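Long-range contacts in proteinase K (Serratia sp., PDB 2B6N), which probably hydrolyses peptide bonds in proteins as a calcium-binding, subtilase-family serine endopeptidase from a psychrotrophic bacterium: residues Arg12-Arg16 with Leu273-Leu277; Ser55-Phe59 with Ala112-Trp116. All blocks are in the same frame, centred on the assembly; numbering follows the deposited sequence. Where two conformers were deposited one is given.

Contact 1 (Arg12-Arg16 with Leu273-Leu277); sequences RIDQR and LLFSL. With CA (calcium ion), chain C.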
loop_
_atom_site.group_PDB
_atom_site.type_symbol
_atom_site.label_atom_id
_atom_site.label_comp_id
_atom_site.label_asym_id
_atom_site.label_seq_id
_atom_site.Cartn_x
_atom_site.Cartn_y
_atom_site.Cartn_z
ATOM N N ARG A 12 -14.938 0.611 3.660
ATOM C CA ARG A 12 -14.827 1.979 4.181
ATOM C C ARG A 12 -14.466 3.039 3.147
ATOM O O ARG A 12 -14.952 4.173 3.229
ATOM C CB ARG A 12 -13.810 2.040 5.330
ATOM C CG ARG A 12 -13.648 3.461 5.989
ATOM C CD ARG A 12 -14.869 3.752 6.890
ATOM N NE ARG A 12 -15.004 5.150 7.350
ATOM C CZ ARG A 12 -15.539 6.142 6.639
ATOM N NH1 ARG A 12 -15.917 5.959 5.375
ATOM N NH2 ARG A 12 -15.658 7.343 7.187
ATOM N N ILE A 13 -13.617 2.675 2.188
ATOM C CA ILE A 13 -12.980 3.666 1.324
ATOM C C ILE A 13 -13.912 4.250 0.250
ATOM O O ILE A 13 -13.683 5.369 -0.218
ATOM C CB ILE A 13 -11.642 3.121 0.733
ATOM C CG1 ILE A 13 -10.670 2.743 1.859
ATOM C CG2 ILE A 13 -10.986 4.136 -0.181
ATOM C CD1 ILE A 13 -10.351 3.875 2.809
ATOM N N ASP A 14 -14.974 3.526 -0.108
ATOM C CA ASP A 14 -15.927 4.007 -1.147
ATOM C C ASP A 14 -17.130 4.829 -0.619
ATOM O O ASP A 14 -18.105 5.063 -1.351
ATOM C CB ASP A 14 -16.402 2.847 -2.059
ATOM C CG ASP A 14 -17.466 1.994 -1.408
ATOM O OD1 ASP A 14 -17.511 1.932 -0.155
ATOM O OD2 ASP A 14 -18.292 1.432 -2.146
ATOM N N GLN A 15 -17.048 5.283 0.631
ATOM C CA GLN A 15 -18.114 6.068 1.258
ATOM C C GLN A 15 -17.531 7.138 2.190
ATOM O O GLN A 15 -16.420 6.974 2.725
ATOM C CB GLN A 15 -19.076 5.135 2.017
ATOM C CG GLN A 15 -18.388 4.233 3.060
ATOM C CD GLN A 15 -19.355 3.291 3.726
ATOM O OE1 GLN A 15 -19.545 2.158 3.270
ATOM N NE2 GLN A 15 -19.984 3.751 4.812
ATOM N N ARG A 16 -18.289 8.219 2.406
ATOM C CA ARG A 16 -17.806 9.338 3.255
ATOM C C ARG A 16 -17.996 9.063 4.747
ATOM O O ARG A 16 -17.096 9.299 5.564
ATOM C CB ARG A 16 -18.543 10.640 2.897
ATOM C CG ARG A 16 -18.409 11.048 1.423
ATOM C CD ARG A 16 -16.945 11.364 1.117
ATOM N NE ARG A 16 -16.735 11.953 -0.199
ATOM C CZ ARG A 16 -15.535 12.265 -0.698
ATOM N NH1 ARG A 16 -14.430 12.000 -0.003
ATOM N NH2 ARG A 16 -15.445 12.802 -1.919
ATOM N N LEU A 273 -9.135 11.014 5.022
ATOM C CA LEU A 273 -9.345 9.568 4.992
ATOM C C LEU A 273 -9.511 9.126 3.540
ATOM O O LEU A 273 -10.286 9.708 2.797
ATOM C CB LEU A 273 -10.539 9.164 5.852
ATOM C CG LEU A 273 -10.917 7.680 5.868
ATOM C CD1 LEU A 273 -9.835 6.777 6.538
ATOM C CD2 LEU A 273 -12.293 7.483 6.528
ATOM N N LEU A 274 -8.763 8.095 3.150
ATOM C CA LEU A 274 -8.776 7.563 1.793
ATOM C C LEU A 274 -10.195 7.377 1.240
ATOM O O LEU A 274 -11.062 6.798 1.915
ATOM C CB LEU A 274 -8.034 6.221 1.752
ATOM C CG LEU A 274 -7.911 5.555 0.378
ATOM C CD1 LEU A 274 -7.087 6.413 -0.593
ATOM C CD2 LEU A 274 -7.287 4.171 0.540
ATOM N N PHE A 275 -10.406 7.874 0.021
ATOM C CA PHE A 275 -11.701 7.743 -0.684
ATOM C C PHE A 275 -11.413 7.309 -2.118
ATOM O O PHE A 275 -10.575 7.920 -2.805
ATOM C CB PHE A 275 -12.499 9.059 -0.618
ATOM C CG PHE A 275 -13.860 8.977 -1.244
ATOM C CD1 PHE A 275 -14.916 8.370 -0.560
ATOM C CD2 PHE A 275 -14.084 9.503 -2.534
ATOM C CE1 PHE A 275 -16.195 8.284 -1.138
ATOM C CE2 PHE A 275 -15.362 9.418 -3.121
ATOM C CZ PHE A 275 -16.416 8.812 -2.420
ATOM N N SER A 276 -12.067 6.235 -2.575
ATOM C CA SER A 276 -11.662 5.592 -3.826
ATOM C C SER A 276 -12.370 6.082 -5.096
ATOM O O SER A 276 -11.973 5.706 -6.207
ATOM C CB SER A 276 -11.871 4.078 -3.703
ATOM O OG SER A 276 -13.250 3.804 -3.521
ATOM N N LEU A 277 -13.439 6.861 -4.933
ATOM C CA LEU A 277 -14.265 7.267 -6.072
ATOM C C LEU A 277 -13.985 8.678 -6.543
ATOM O O LEU A 277 -13.460 9.497 -5.783
ATOM C CB LEU A 277 -15.752 7.093 -5.754
ATOM C CG LEU A 277 -16.192 5.713 -5.245
ATOM C CD1 LEU A 277 -17.703 5.659 -5.090
ATOM C CD2 LEU A 277 -15.700 4.575 -6.142
HETATM CA CA CA C . -18.895 0.811 1.384
HETATM O O HOH W 1 -13.542 7.811 2.883
HETATM O O HOH W 2 -20.440 2.401 0.092
#

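Contact 2 (Ser55-Phe59 with Ala112-Trp116); sequences SGYDF and AGINW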
loop_
_atom_site.group_PDB
_atom_site.type_symbol
_atom_site.label_atom_id
_atom_site.label_comp_id
_atom_site.label_asym_id
_atom_site.label_seq_id
_atom_site.Cartn_x
_atom_site.Cartn_y
_atom_site.Cartn_z
ATOM N N SER A 55 6.689 -12.423 -10.536
ATOM C CA SER A 55 7.899 -11.983 -9.829
ATOM C C SER A 55 8.672 -10.910 -10.578
ATOM O O SER A 55 8.839 -10.985 -11.805
ATOM C CB SER A 55 8.819 -13.163 -9.546
ATOM O OG SER A 55 8.192 -14.110 -8.708
ATOM N N GLY A 56 9.145 -9.908 -9.836
ATOM C CA GLY A 56 10.026 -8.889 -10.386
ATOM C C GLY A 56 11.472 -9.300 -10.144
ATOM O O GLY A 56 12.206 -9.677 -11.074
ATOM N N TYR A 57 11.895 -9.217 -8.894
ATOM C CA TYR A 57 13.238 -9.664 -8.523
ATOM C C TYR A 57 13.269 -9.974 -7.043
ATOM O O TYR A 57 12.522 -9.368 -6.266
ATOM C CB TYR A 57 14.331 -8.613 -8.839
ATOM C CG TYR A 57 15.687 -9.284 -8.897
ATOM C CD1 TYR A 57 16.057 -9.998 -10.030
ATOM C CD2 TYR A 57 16.571 -9.259 -7.810
ATOM C CE1 TYR A 57 17.268 -10.644 -10.112
ATOM C CE2 TYR A 57 17.816 -9.915 -7.878
ATOM C CZ TYR A 57 18.143 -10.615 -9.042
ATOM O OH TYR A 57 19.337 -11.298 -9.162
ATOM N N ASP A 58 14.131 -10.919 -6.670
ATOM C CA ASP A 58 14.323 -11.302 -5.287
ATOM C C ASP A 58 15.721 -10.879 -4.823
ATOM O O ASP A 58 16.711 -11.514 -5.180
ATOM C CB ASP A 58 14.074 -12.815 -5.141
ATOM C CG ASP A 58 14.246 -13.326 -3.708
ATOM O OD1 ASP A 58 14.831 -12.616 -2.862
ATOM O OD2 ASP A 58 13.787 -14.455 -3.431
ATOM N N PHE A 59 15.792 -9.797 -4.041
ATOM C CA PHE A 59 17.054 -9.306 -3.480
ATOM C C PHE A 59 17.510 -10.018 -2.206
ATOM O O PHE A 59 18.614 -9.771 -1.716
ATOM C CB PHE A 59 17.026 -7.777 -3.316
ATOM C CG PHE A 59 16.985 -7.049 -4.633
ATOM C CD1 PHE A 59 15.773 -6.557 -5.138
ATOM C CD2 PHE A 59 18.151 -6.913 -5.401
ATOM C CE1 PHE A 59 15.732 -5.904 -6.374
ATOM C CE2 PHE A 59 18.128 -6.275 -6.628
ATOM C CZ PHE A 59 16.910 -5.763 -7.127
ATOM N N ALA A 112 18.138 -1.492 -3.220
ATOM C CA ALA A 112 18.203 -2.278 -4.452
ATOM C C ALA A 112 16.815 -2.487 -5.067
ATOM O O ALA A 112 16.650 -2.333 -6.275
ATOM C CB ALA A 112 18.931 -3.633 -4.229
ATOM N N GLY A 113 15.827 -2.829 -4.241
ATOM C CA GLY A 113 14.436 -3.028 -4.719
ATOM C C GLY A 113 13.787 -1.747 -5.255
ATOM O O GLY A 113 13.075 -1.766 -6.276
ATOM N N ILE A 114 14.011 -0.642 -4.552
ATOM C CA ILE A 114 13.499 0.666 -5.005
ATOM C C ILE A 114 14.077 0.975 -6.390
ATOM O O ILE A 114 13.340 1.323 -7.323
ATOM C CB ILE A 114 13.882 1.794 -4.025
ATOM C CG1 ILE A 114 13.212 1.583 -2.658
ATOM C CG2 ILE A 114 13.476 3.160 -4.592
ATOM C CD1 ILE A 114 13.850 2.382 -1.498
ATOM N N ASN A 115 15.397 0.839 -6.512
ATOM C CA ASN A 115 16.076 1.129 -7.762
ATOM C C ASN A 115 15.567 0.206 -8.846
ATOM O O ASN A 115 15.366 0.639 -9.977
ATOM C CB ASN A 115 17.598 1.017 -7.629
ATOM C CG ASN A 115 18.207 2.125 -6.764
ATOM O OD1 ASN A 115 17.611 3.186 -6.560
ATOM N ND2 ASN A 115 19.417 1.883 -6.270
ATOM N N TRP A 116 15.351 -1.067 -8.500
ATOM C CA TRP A 116 14.847 -2.040 -9.472
ATOM C C TRP A 116 13.533 -1.566 -10.080
ATOM O O TRP A 116 13.370 -1.608 -11.300
ATOM C CB TRP A 116 14.705 -3.462 -8.881
ATOM C CG TRP A 116 14.386 -4.487 -9.952
ATOM C CD1 TRP A 116 15.278 -5.209 -10.695
ATOM C CD2 TRP A 116 13.089 -4.836 -10.430
ATOM N NE1 TRP A 116 14.614 -6.019 -11.584
ATOM C CE2 TRP A 116 13.266 -5.801 -11.452
ATOM C CE3 TRP A 116 11.788 -4.434 -10.092
ATOM C CZ2 TRP A 116 12.190 -6.375 -12.133
ATOM C CZ3 TRP A 116 10.710 -5.015 -10.770
ATOM C CH2 TRP A 116 10.926 -5.972 -11.780
#

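Contact 1 (Arg12-Arg16 with Leu273-Leu277)
Leu273, at the end of strand 272-273, has its CA-to-CB bond directed toward Arg12-Arg16, and its CD2 lies 3.4 Å from NH2 of Arg12, over one face of the guanidinium. That group folds back on its own segment, NH2 donating to the Arg16 carbonyl O (2.9 Å), while NE forms a salt bridge with Asp185. At Leu274, CG packs 3.4 Å from Ile13 CG2, and water 1 joins the two backbones by donating to Leu274 O (2.8 Å) and Gln15 O (3.0 Å). The turn held in this way follows helix 8-13 and carries part of a calcium site: Asp14 OD1 and Gln15 OE1 each bind the ion at 2.4 Å, and Asp11, Asp21 and Asn23 complete the protein ligands, so the C-terminal tail of this subtilisin-like domain packs against a calcium-binding turn. Asp14 OD2 accepts from His25 N, and Gln15 NE2 bonds to Asn17 O. Phe275 receives the Arg16 guanidinium flat on one ring face, a cation-pi stack with CZ 3.6 Å from the ring centroid and planes at 11°; Arg16 NH1 also bonds to Arg256 O. Ser276 N then donates to Ile13 O (3.0 Å). Finally, Leu277 CD1 reaches 3.8 Å from Asp14 O.

Contact 2 (Ser55-Phe59 with Ala112-Trp116)
Strand 53-58 is an outermost strand of the parallel sheet in the subtilisin-like alpha/beta fold, and here it and the residue after it meet helix 107-120, which packs against the sheet. No hydrogen bond crosses between the two segments; the contact centres on an aromatic cluster of Tyr57, Phe59 and Trp116. At Gly56 the backbone itself is the surface: CA lies 3.4 Å from Trp116 CH2, and a beta carbon here would come within 2.8 Å of that atom, so the lack of a side chain is what permits the indole to lie so close. The indole also touches Val94 and Val96 of the adjacent strand 92-97. Tyr57 sets its CB over the indole, 3.9 Å from the centroid of the five-membered ring in a CH-pi contact, but its phenol leads away, slid off the indole with little overlap, and its OH bonds to Asn62. Phe59, just past the strand, fills the angle between strand end and helix. Phe59 CE1 lies 3.6 Å from Gly113 CA; Phe59 CZ stands 3.6 Å from Trp116 CB, and Ala112 CB sits over the Phe59 ring face, 3.8 Å from its centroid.

How the contacts relate
After the short strand 2-4 the chain passes through helix 8-13 and the calcium-binding turn, whose partner in contact 1 arrives only at the C-terminal tail; the loop so closed takes in nearly the whole domain, including the predicted charge-relay residues Asp39, His72 and Ser224. Contact 2 is nested inside it. Its much shorter loop leaves sheet strand 53-58, passes through helix 72-81 and the neighbouring strand 92-97, and closes on helix 107-120. Contact 1 thus joins the two ends of the chain, whereas contact 2 ties an outer sheet strand to a helix. Their centres lie 31 Å apart on opposite sides of the chain's centre, and they do not touch.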